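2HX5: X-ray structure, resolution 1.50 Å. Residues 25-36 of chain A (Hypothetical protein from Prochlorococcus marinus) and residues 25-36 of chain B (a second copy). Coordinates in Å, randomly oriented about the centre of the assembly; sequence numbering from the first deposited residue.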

HETATM    1  N   MSE A  25      -4.498  -8.264  10.342  1.00 16.33           N
HETATM    2  CA  MSE A  25      -4.541  -7.699   8.997  1.00 15.49           C
HETATM    3  C   MSE A  25      -5.191  -6.328   9.031  1.00 16.74           C
HETATM    4  O   MSE A  25      -6.243  -6.178   9.672  1.00 18.04           O
HETATM    5  CB  MSE A  25      -5.325  -8.617   8.079  1.00 16.72           C
HETATM    6  CG  MSE A  25      -5.408  -8.150   6.651  1.00 18.20           C
HETATM    7 SE   MSE A  25      -6.943  -8.965   5.716  0.75 20.30          SE
HETATM    8  CE  MSE A  25      -8.414  -8.113   6.682  1.00 21.67           C
ATOM      9  N   HIS A  26      -4.599  -5.348   8.357  1.00 13.67           N
ATOM     10  CA  HIS A  26      -5.246  -4.082   8.202  1.00 15.27           C
ATOM     11  C   HIS A  26      -6.339  -4.195   7.135  1.00 14.76           C
ATOM     12  O   HIS A  26      -6.165  -4.764   6.068  1.00 15.27           O
ATOM     13  CB  HIS A  26      -4.244  -3.040   7.820  1.00 16.47           C
ATOM     14  CG  HIS A  26      -4.780  -1.659   7.932  1.00 17.86           C
ATOM     15  ND1 HIS A  26      -5.194  -1.107   9.113  1.00 19.19           N
ATOM     16  CD2 HIS A  26      -5.043  -0.743   6.977  1.00 17.65           C
ATOM     17  CE1 HIS A  26      -5.675   0.116   8.873  1.00 17.42           C
ATOM     18  NE2 HIS A  26      -5.607   0.351   7.592  1.00 19.10           N
ATOM     19  N   PHE A  27      -7.526  -3.679   7.451  1.00 14.76           N
ATOM     20  CA  PHE A  27      -8.749  -4.064   6.746  1.00 14.22           C
ATOM     21  C   PHE A  27      -8.690  -3.968   5.241  1.00 14.89           C
ATOM     22  O   PHE A  27      -9.130  -4.875   4.549  1.00 15.51           O
ATOM     23  CB  PHE A  27     -10.012  -3.295   7.290  1.00 13.80           C
ATOM     24  CG  PHE A  27     -10.118  -1.873   6.846  1.00 13.79           C
ATOM     25  CD1 PHE A  27      -9.196  -0.890   7.178  1.00 14.74           C
ATOM     26  CD2 PHE A  27     -11.138  -1.526   5.995  1.00 13.53           C
ATOM     27  CE1 PHE A  27      -9.319   0.387   6.692  1.00 15.53           C
ATOM     28  CE2 PHE A  27     -11.262  -0.246   5.532  1.00 14.60           C
ATOM     29  CZ  PHE A  27     -10.363   0.708   5.862  1.00 16.05           C
ATOM     30  N   HIS A  28      -8.149  -2.873   4.710  1.00 14.66           N
ATOM     31  CA  HIS A  28      -8.249  -2.668   3.271  1.00 15.54           C
ATOM     32  C   HIS A  28      -7.364  -3.598   2.461  1.00 16.36           C
ATOM     33  O   HIS A  28      -7.577  -3.728   1.258  1.00 15.81           O
ATOM     34  CB  HIS A  28      -8.029  -1.190   2.872  1.00 18.27           C
ATOM     35  CG  HIS A  28      -6.719  -0.617   3.265  1.00 20.65           C
ATOM     36  ND1 HIS A  28      -5.557  -0.966   2.618  1.00 25.54           N
ATOM     37  CD2 HIS A  28      -6.396   0.374   4.126  1.00 19.53           C
ATOM     38  CE1 HIS A  28      -4.555  -0.276   3.134  1.00 25.06           C
ATOM     39  NE2 HIS A  28      -5.042   0.569   4.018  1.00 24.87           N
ATOM     40  N   GLN A  29      -6.410  -4.255   3.088  1.00 15.98           N
ATOM     41  CA  GLN A  29      -5.567  -5.217   2.377  1.00 14.55           C
ATOM     42  C   GLN A  29      -6.381  -6.321   1.754  1.00 13.66           C
ATOM     43  O   GLN A  29      -6.028  -6.927   0.751  1.00 15.18           O
ATOM     44  CB  GLN A  29      -4.552  -5.866   3.331  1.00 17.28           C
ATOM     45  CG  GLN A  29      -3.526  -4.903   3.848  1.00 18.13           C
ATOM     46  CD  GLN A  29      -2.457  -4.614   2.844  1.00 22.05           C
ATOM     47  OE1 GLN A  29      -2.411  -5.209   1.769  1.00 27.64           O
ATOM     48  NE2 GLN A  29      -1.564  -3.730   3.195  1.00 23.03           N
ATOM     49  N   LEU A  30      -7.516  -6.617   2.404  1.00 13.95           N
ATOM     50  CA  LEU A  30      -8.389  -7.682   1.862  1.00 14.69           C
ATOM     51  C   LEU A  30      -8.744  -7.418   0.404  1.00 14.41           C
ATOM     52  O   LEU A  30      -8.839  -8.329  -0.386  1.00 15.06           O
ATOM     53  CB  LEU A  30      -9.678  -7.846   2.670  1.00 15.83           C
ATOM     54  CG  LEU A  30     -10.377  -9.211   2.480  1.00 15.54           C
ATOM     55  CD1 LEU A  30      -9.733 -10.293   3.292  1.00 14.87           C
ATOM     56  CD2 LEU A  30     -11.914  -9.100   2.810  1.00 17.41           C
ATOM     57  N   PHE A  31      -9.020  -6.159   0.098  1.00 15.19           N
ATOM     58  CA  PHE A  31      -9.422  -5.817  -1.278  1.00 15.44           C
ATOM     59  C   PHE A  31      -8.334  -5.973  -2.277  1.00 15.84           C
ATOM     60  O   PHE A  31      -8.557  -6.368  -3.422  1.00 14.66           O
ATOM     61  CB  PHE A  31      -9.988  -4.388  -1.281  1.00 13.67           C
ATOM     62  CG  PHE A  31     -11.296  -4.238  -0.566  1.00 14.05           C
ATOM     63  CD1 PHE A  31     -12.464  -4.797  -1.087  1.00 15.56           C
ATOM     64  CD2 PHE A  31     -11.346  -3.554   0.615  1.00 20.62           C
ATOM     65  CE1 PHE A  31     -13.652  -4.687  -0.429  1.00 16.87           C
ATOM     66  CE2 PHE A  31     -12.542  -3.446   1.294  1.00 23.34           C
ATOM     67  CZ  PHE A  31     -13.702  -3.991   0.735  1.00 19.14           C
ATOM     68  N   ARG A  32      -7.113  -5.615  -1.867  1.00 15.56           N
ATOM     69  CA  ARG A  32      -5.954  -5.888  -2.718  1.00 15.81           C
ATOM     70  C   ARG A  32      -5.819  -7.391  -3.008  1.00 14.38           C
ATOM     71  O   ARG A  32      -5.590  -7.862  -4.122  1.00 16.21           O
ATOM     72  CB  ARG A  32      -4.628  -5.378  -2.094  1.00 18.54           C
ATOM     73  CG  ARG A  32      -3.429  -5.788  -2.944  1.00 17.70           C
ATOM     74  CD  ARG A  32      -2.194  -5.089  -2.387  1.00 18.33           C
ATOM     75  NE  ARG A  32      -1.786  -5.631  -1.088  1.00 19.51           N
ATOM     76  CZ  ARG A  32      -1.061  -6.722  -0.902  1.00 18.23           C
ATOM     77  NH1 ARG A  32      -0.638  -7.502  -1.880  1.00 19.64           N
ATOM     78  NH2 ARG A  32      -0.754  -7.078   0.326  1.00 20.40           N
ATOM     79  N   TRP A  33      -5.974  -8.183  -1.958  1.00 14.42           N
ATOM     80  CA  TRP A  33      -5.903  -9.638  -2.134  1.00 13.88           C
ATOM     81  C   TRP A  33      -6.975 -10.152  -3.098  1.00 12.89           C
ATOM     82  O   TRP A  33      -6.762 -11.082  -3.894  1.00 15.45           O
ATOM     83  CB  TRP A  33      -6.040 -10.386  -0.812  1.00 14.03           C
ATOM     84  CG  TRP A  33      -4.952 -10.065   0.209  1.00 13.79           C
ATOM     85  CD1 TRP A  33      -3.824  -9.349   0.029  1.00 17.49           C
ATOM     86  CD2 TRP A  33      -5.003 -10.382   1.582  1.00 14.76           C
ATOM     87  NE1 TRP A  33      -3.125  -9.252   1.209  1.00 18.50           N
ATOM     88  CE2 TRP A  33      -3.831  -9.874   2.190  1.00 18.86           C
ATOM     89  CE3 TRP A  33      -5.929 -11.077   2.368  1.00 16.69           C
ATOM     90  CZ2 TRP A  33      -3.576 -10.019   3.557  1.00 18.14           C
ATOM     91  CZ3 TRP A  33      -5.657 -11.233   3.701  1.00 15.61           C
ATOM     92  CH2 TRP A  33      -4.489 -10.709   4.284  1.00 16.56           C
ATOM     93  N   CYS A  34      -8.176  -9.587  -2.989  1.00 13.51           N
ATOM     94  CA  CYS A  34      -9.235  -9.963  -3.930  1.00 17.04           C
ATOM     95  C   CYS A  34      -8.878  -9.656  -5.364  1.00 14.20           C
ATOM     96  O   CYS A  34      -8.927 -10.508  -6.251  1.00 15.47           O
ATOM     97  CB  CYS A  34     -10.511  -9.233  -3.581  1.00 14.82           C
ATOM     98  SG  CYS A  34     -11.367  -9.721  -2.050  1.00 17.45           S
ATOM     99  N   HIS A  35      -8.424  -8.434  -5.598  1.00 14.23           N
ATOM    100  CA  HIS A  35      -8.093  -8.030  -6.945  1.00 15.18           C
ATOM    101  C   HIS A  35      -6.970  -8.891  -7.502  1.00 13.86           C
ATOM    102  O   HIS A  35      -7.006  -9.384  -8.646  1.00 14.45           O
ATOM    103  CB  HIS A  35      -7.761  -6.550  -7.005  1.00 16.03           C
ATOM    104  CG  HIS A  35      -7.718  -5.944  -8.386  1.00 16.02           C
ATOM    105  ND1 HIS A  35      -6.761  -6.257  -9.338  1.00 15.56           N
ATOM    106  CD2 HIS A  35      -8.506  -4.990  -8.935  1.00 19.99           C
ATOM    107  CE1 HIS A  35      -6.975  -5.490 -10.406  1.00 18.19           C
ATOM    108  NE2 HIS A  35      -8.046  -4.756 -10.201  1.00 18.79           N
ATOM    109  N   GLU A  36      -5.942  -9.099  -6.674  1.00 14.90           N
ATOM    110  CA  GLU A  36      -4.842  -9.956  -7.140  1.00 15.00           C
ATOM    111  C   GLU A  36      -5.291 -11.386  -7.407  1.00 15.12           C
ATOM    112  O   GLU A  36      -4.820 -12.016  -8.346  1.00 15.52           O
ATOM    113  CB  GLU A  36      -3.717 -10.001  -6.109  1.00 14.32           C
ATOM    114  CG  GLU A  36      -3.007  -8.691  -5.882  1.00 14.48           C
ATOM    115  CD  GLU A  36      -1.789  -8.726  -4.964  1.00 20.67           C
ATOM    116  OE1 GLU A  36      -1.488  -9.830  -4.476  1.00 24.62           O
ATOM    117  OE2 GLU A  36      -1.157  -7.663  -4.794  1.00 20.36           O
TER
HETATM  118  N   MSE B  25      -7.361   6.535  -9.929  1.00 16.33           N
HETATM  119  CA  MSE B  25      -7.149   5.995  -8.590  1.00 15.49           C
HETATM  120  C   MSE B  25      -7.382   4.495  -8.594  1.00 16.74           C
HETATM  121  O   MSE B  25      -8.389   4.044  -9.162  1.00 18.04           O
HETATM  122  CB  MSE B  25      -8.099   6.660  -7.612  1.00 16.72           C
HETATM  123  CG  MSE B  25      -7.947   6.203  -6.186  1.00 18.20           C
HETATM  124 SE   MSE B  25      -9.584   6.556  -5.141  0.75 20.30          SE
HETATM  125  CE  MSE B  25     -10.813   5.310  -6.013  1.00 21.67           C
ATOM    126  N   HIS B  26      -6.491   3.732  -7.971  1.00 13.67           N
ATOM    127  CA  HIS B  26      -6.738   2.335  -7.785  1.00 15.27           C
ATOM    128  C   HIS B  26      -7.742   2.143  -6.645  1.00 14.76           C
ATOM    129  O   HIS B  26      -7.666   2.748  -5.587  1.00 15.27           O
ATOM    130  CB  HIS B  26      -5.457   1.626  -7.482  1.00 16.47           C
ATOM    131  CG  HIS B  26      -5.583   0.148  -7.571  1.00 17.86           C
ATOM    132  ND1 HIS B  26      -5.902  -0.511  -8.727  1.00 19.19           N
ATOM    133  CD2 HIS B  26      -5.509  -0.796  -6.610  1.00 17.65           C
ATOM    134  CE1 HIS B  26      -5.997  -1.818  -8.467  1.00 17.42           C
ATOM    135  NE2 HIS B  26      -5.778  -2.010  -7.196  1.00 19.10           N
ATOM    136  N   PHE B  27      -8.752   1.306  -6.884  1.00 14.76           N
ATOM    137  CA  PHE B  27      -9.983   1.334  -6.094  1.00 14.22           C
ATOM    138  C   PHE B  27      -9.796   1.273  -4.598  1.00 14.89           C
ATOM    139  O   PHE B  27     -10.429   2.023  -3.868  1.00 15.51           O
ATOM    140  CB  PHE B  27     -11.008   0.231  -6.559  1.00 13.80           C
ATOM    141  CG  PHE B  27     -10.674  -1.158  -6.122  1.00 13.79           C
ATOM    142  CD1 PHE B  27      -9.535  -1.840  -6.526  1.00 14.74           C
ATOM    143  CD2 PHE B  27     -11.492  -1.773  -5.207  1.00 13.53           C
ATOM    144  CE1 PHE B  27      -9.255  -3.095  -6.045  1.00 15.53           C
ATOM    145  CE2 PHE B  27     -11.213  -3.031  -4.750  1.00 14.60           C
ATOM    146  CZ  PHE B  27     -10.105  -3.692  -5.149  1.00 16.05           C
ATOM    147  N   HIS B  28      -8.931   0.384  -4.116  1.00 14.66           N
ATOM    148  CA  HIS B  28      -8.870   0.172  -2.675  1.00 15.54           C
ATOM    149  C   HIS B  28      -8.234   1.324  -1.918  1.00 16.36           C
ATOM    150  O   HIS B  28      -8.393   1.400  -0.702  1.00 15.81           O
ATOM    151  CB  HIS B  28      -8.211  -1.177  -2.307  1.00 18.27           C
ATOM    152  CG  HIS B  28      -6.822  -1.357  -2.794  1.00 20.65           C
ATOM    153  ND1 HIS B  28      -5.767  -0.685  -2.224  1.00 25.54           N
ATOM    154  CD2 HIS B  28      -6.289  -2.223  -3.684  1.00 19.53           C
ATOM    155  CE1 HIS B  28      -4.647  -1.065  -2.814  1.00 25.06           C
ATOM    156  NE2 HIS B  28      -4.932  -2.023  -3.670  1.00 24.87           N
ATOM    157  N   GLN B  29      -7.552   2.220  -2.602  1.00 15.98           N
ATOM    158  CA  GLN B  29      -6.971   3.389  -1.940  1.00 14.55           C
ATOM    159  C   GLN B  29      -8.022   4.222  -1.252  1.00 13.66           C
ATOM    160  O   GLN B  29      -7.790   4.913  -0.270  1.00 15.18           O
ATOM    161  CB  GLN B  29      -6.251   4.291  -2.955  1.00 17.28           C
ATOM    162  CG  GLN B  29      -5.031   3.656  -3.551  1.00 18.13           C
ATOM    163  CD  GLN B  29      -3.858   3.693  -2.625  1.00 22.05           C
ATOM    164  OE1 GLN B  29      -3.911   4.288  -1.549  1.00 27.64           O
ATOM    165  NE2 GLN B  29      -2.776   3.097  -3.044  1.00 23.03           N
ATOM    166  N   LEU B  30      -9.237   4.175  -1.821  1.00 13.95           N
ATOM    167  CA  LEU B  30     -10.338   4.952  -1.210  1.00 14.69           C
ATOM    168  C   LEU B  30     -10.503   4.612   0.266  1.00 14.41           C
ATOM    169  O   LEU B  30     -10.800   5.466   1.070  1.00 15.06           O
ATOM    170  CB  LEU B  30     -11.672   4.733  -1.927  1.00 15.83           C
ATOM    171  CG  LEU B  30     -12.717   5.844  -1.676  1.00 15.54           C
ATOM    172  CD1 LEU B  30     -12.465   7.057  -2.519  1.00 14.87           C
ATOM    173  CD2 LEU B  30     -14.177   5.296  -1.902  1.00 17.41           C
ATOM    174  N   PHE B  31     -10.387   3.330   0.578  1.00 15.19           N
ATOM    175  CA  PHE B  31     -10.580   2.901   1.974  1.00 15.44           C
ATOM    176  C   PHE B  31      -9.516   3.371   2.898  1.00 15.84           C
ATOM    177  O   PHE B  31      -9.764   3.698   4.059  1.00 14.66           O
ATOM    178  CB  PHE B  31     -10.713   1.371   2.002  1.00 13.67           C
ATOM    179  CG  PHE B  31     -11.970   0.846   1.376  1.00 14.05           C
ATOM    180  CD1 PHE B  31     -13.211   1.054   1.981  1.00 15.56           C
ATOM    181  CD2 PHE B  31     -11.903   0.164   0.194  1.00 20.62           C
ATOM    182  CE1 PHE B  31     -14.359   0.603   1.404  1.00 16.87           C
ATOM    183  CE2 PHE B  31     -13.062  -0.287  -0.403  1.00 23.34           C
ATOM    184  CZ  PHE B  31     -14.288  -0.089   0.239  1.00 19.14           C
ATOM    185  N   ARG B  32      -8.275   3.372   2.403  1.00 15.56           N
ATOM    186  CA  ARG B  32      -7.187   3.973   3.176  1.00 15.81           C
ATOM    187  C   ARG B  32      -7.466   5.454   3.470  1.00 14.38           C
ATOM    188  O   ARG B  32      -7.306   5.982   4.571  1.00 16.21           O
ATOM    189  CB  ARG B  32      -5.815   3.856   2.458  1.00 18.54           C
ATOM    190  CG  ARG B  32      -4.728   4.599   3.228  1.00 17.70           C
ATOM    191  CD  ARG B  32      -3.386   4.275   2.582  1.00 18.33           C
ATOM    192  NE  ARG B  32      -3.240   4.899   1.263  1.00 19.51           N
ATOM    193  CZ  ARG B  32      -2.869   6.149   1.038  1.00 18.23           C
ATOM    194  NH1 ARG B  32      -2.621   7.027   1.993  1.00 19.64           N
ATOM    195  NH2 ARG B  32      -2.761   6.566  -0.203  1.00 20.40           N
ATOM    196  N   TRP B  33      -7.911   6.159   2.441  1.00 14.42           N
ATOM    197  CA  TRP B  33      -8.247   7.575   2.626  1.00 13.88           C
ATOM    198  C   TRP B  33      -9.353   7.772   3.666  1.00 12.89           C
ATOM    199  O   TRP B  33      -9.360   8.732   4.455  1.00 15.45           O
ATOM    200  CB  TRP B  33      -8.681   8.240   1.324  1.00 14.03           C
ATOM    201  CG  TRP B  33      -7.618   8.232   0.229  1.00 13.79           C
ATOM    202  CD1 TRP B  33      -6.324   7.870   0.324  1.00 17.49           C
ATOM    203  CD2 TRP B  33      -7.851   8.508  -1.134  1.00 14.76           C
ATOM    204  NE1 TRP B  33      -5.708   7.965  -0.902  1.00 18.50           N
ATOM    205  CE2 TRP B  33      -6.628   8.349  -1.826  1.00 18.86           C
ATOM    206  CE3 TRP B  33      -8.988   8.903  -1.848  1.00 16.69           C
ATOM    207  CZ2 TRP B  33      -6.518   8.548  -3.206  1.00 18.14           C
ATOM    208  CZ3 TRP B  33      -8.863   9.117  -3.195  1.00 15.61           C
ATOM    209  CH2 TRP B  33      -7.637   8.941  -3.862  1.00 16.56           C
ATOM    210  N   CYS B  34     -10.347   6.887   3.634  1.00 13.51           N
ATOM    211  CA  CYS B  34     -11.403   6.955   4.649  1.00 17.04           C
ATOM    212  C   CYS B  34     -10.876   6.777   6.051  1.00 14.20           C
ATOM    213  O   CYS B  34     -11.105   7.588   6.948  1.00 15.47           O
ATOM    214  CB  CYS B  34     -12.438   5.888   4.380  1.00 14.82           C
ATOM    215  SG  CYS B  34     -13.500   6.096   2.916  1.00 17.45           S
ATOM    216  N   HIS B  35     -10.078   5.737   6.242  1.00 14.23           N
ATOM    217  CA  HIS B  35      -9.554   5.458   7.559  1.00 15.18           C
ATOM    218  C   HIS B  35      -8.689   6.608   8.047  1.00 13.86           C
ATOM    219  O   HIS B  35      -8.785   7.082   9.195  1.00 14.45           O
ATOM    220  CB  HIS B  35      -8.810   4.134   7.582  1.00 16.03           C
ATOM    221  CG  HIS B  35      -8.503   3.580   8.951  1.00 16.02           C
ATOM    222  ND1 HIS B  35      -7.612   4.162   9.838  1.00 15.56           N
ATOM    223  CD2 HIS B  35      -8.947   2.446   9.542  1.00 19.99           C
ATOM    224  CE1 HIS B  35      -7.525   3.376  10.910  1.00 18.19           C
ATOM    225  NE2 HIS B  35      -8.354   2.365  10.772  1.00 18.79           N
ATOM    226  N   GLU B  36      -7.821   7.093   7.153  1.00 14.90           N
ATOM    227  CA  GLU B  36      -6.982   8.233   7.551  1.00 15.00           C
ATOM    228  C   GLU B  36      -7.801   9.477   7.862  1.00 15.12           C
ATOM    229  O   GLU B  36      -7.467  10.225   8.774  1.00 15.52           O
ATOM    230  CB  GLU B  36      -5.989   8.586   6.447  1.00 14.32           C
ATOM    231  CG  GLU B  36      -4.952   7.531   6.159  1.00 14.48           C
ATOM    232  CD  GLU B  36      -3.860   7.903   5.160  1.00 20.67           C
ATOM    233  OE1 GLU B  36      -3.921   9.041   4.665  1.00 24.62           O
ATOM    234  OE2 GLU B  36      -2.965   7.062   4.937  1.00 20.36           O
TER

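The two stretches are copies of one segment related by an exact two-fold axis, so each contact described here occurs twice, except those that lie on the axis. Together they bury 608 Å². No hydrogen bond crosses between them. Aromatic rings and the aliphatic parts of side chains do the holding.

A type I turn runs from A:His26 to A:Gln29, and its copy from B:His26 to B:Gln29; each chain then runs on into a helix. A:His28 faces B:Phe31, with CA atoms 6.2 Å apart. Both CA-to-CB bonds point toward the partner, and A:His28 CB lies 3.8 Å from B:Phe31 CB. The backbones come close here.

On the axis, A:Phe31 meets B:Phe31. Both have chi1 at m. Their rings are nearly parallel, at 5°, but slid apart so that they barely overlap. The centroids are 4.6 Å apart, and A:Phe31 CE2 approaches B:Phe31 CE2 to 3.6 Å. A flat, apolar side chain suits this place, because it can lie against its own symmetry mate.

A:Phe27 has chi1 at p, and its ring reaches across to the partner helix. A:Phe27 CZ is 3.5 Å from B:Phe31 O, which lies at the ring edge, near the ring plane. B:Phe31 O already accepts a helix hydrogen bond from B:His35 N, at 3.0 Å. A:Phe27 CE2 also packs 3.9 Å from B:Phe31 CB.

The same ring meets B:His35 rim to rim, with A:Phe27 CE1 3.5 Å from B:His35 CD2. B:His35 has chi1 at t and offers a face to A:His26. The edge of A:His26 points at that face, with planes at 65° and A:His26 CE1 4.0 Å from B:His35 NE2. The CA-to-CB bond of A:His26 points sideways, but with chi1 at t the end of the side chain comes nearer the partner. The ND1 atoms of both histidines are hydrogen-bonded elsewhere in the structure, which satisfies these polar atoms in buried rings.

A:His28 has chi1 at p. A:His28 NE2 lies 3.7 Å from B:Arg32 CB, so this contact uses the aliphatic base of the arginine. The end of B:Arg32 leads away from the partner stretch. Its chi1 and chi2 are t and its chi3 is p, and the guanidinium is held within its own chain. B:Arg32 NE and NH2 donate to B:Gln29 OE1 at 3.0 and 2.9 Å, while B:Arg32 NH1 forms a salt bridge with B:Glu36 OE2 at 3.0 Å. The charge is paired locally, and the CB methylene packs against A:His28.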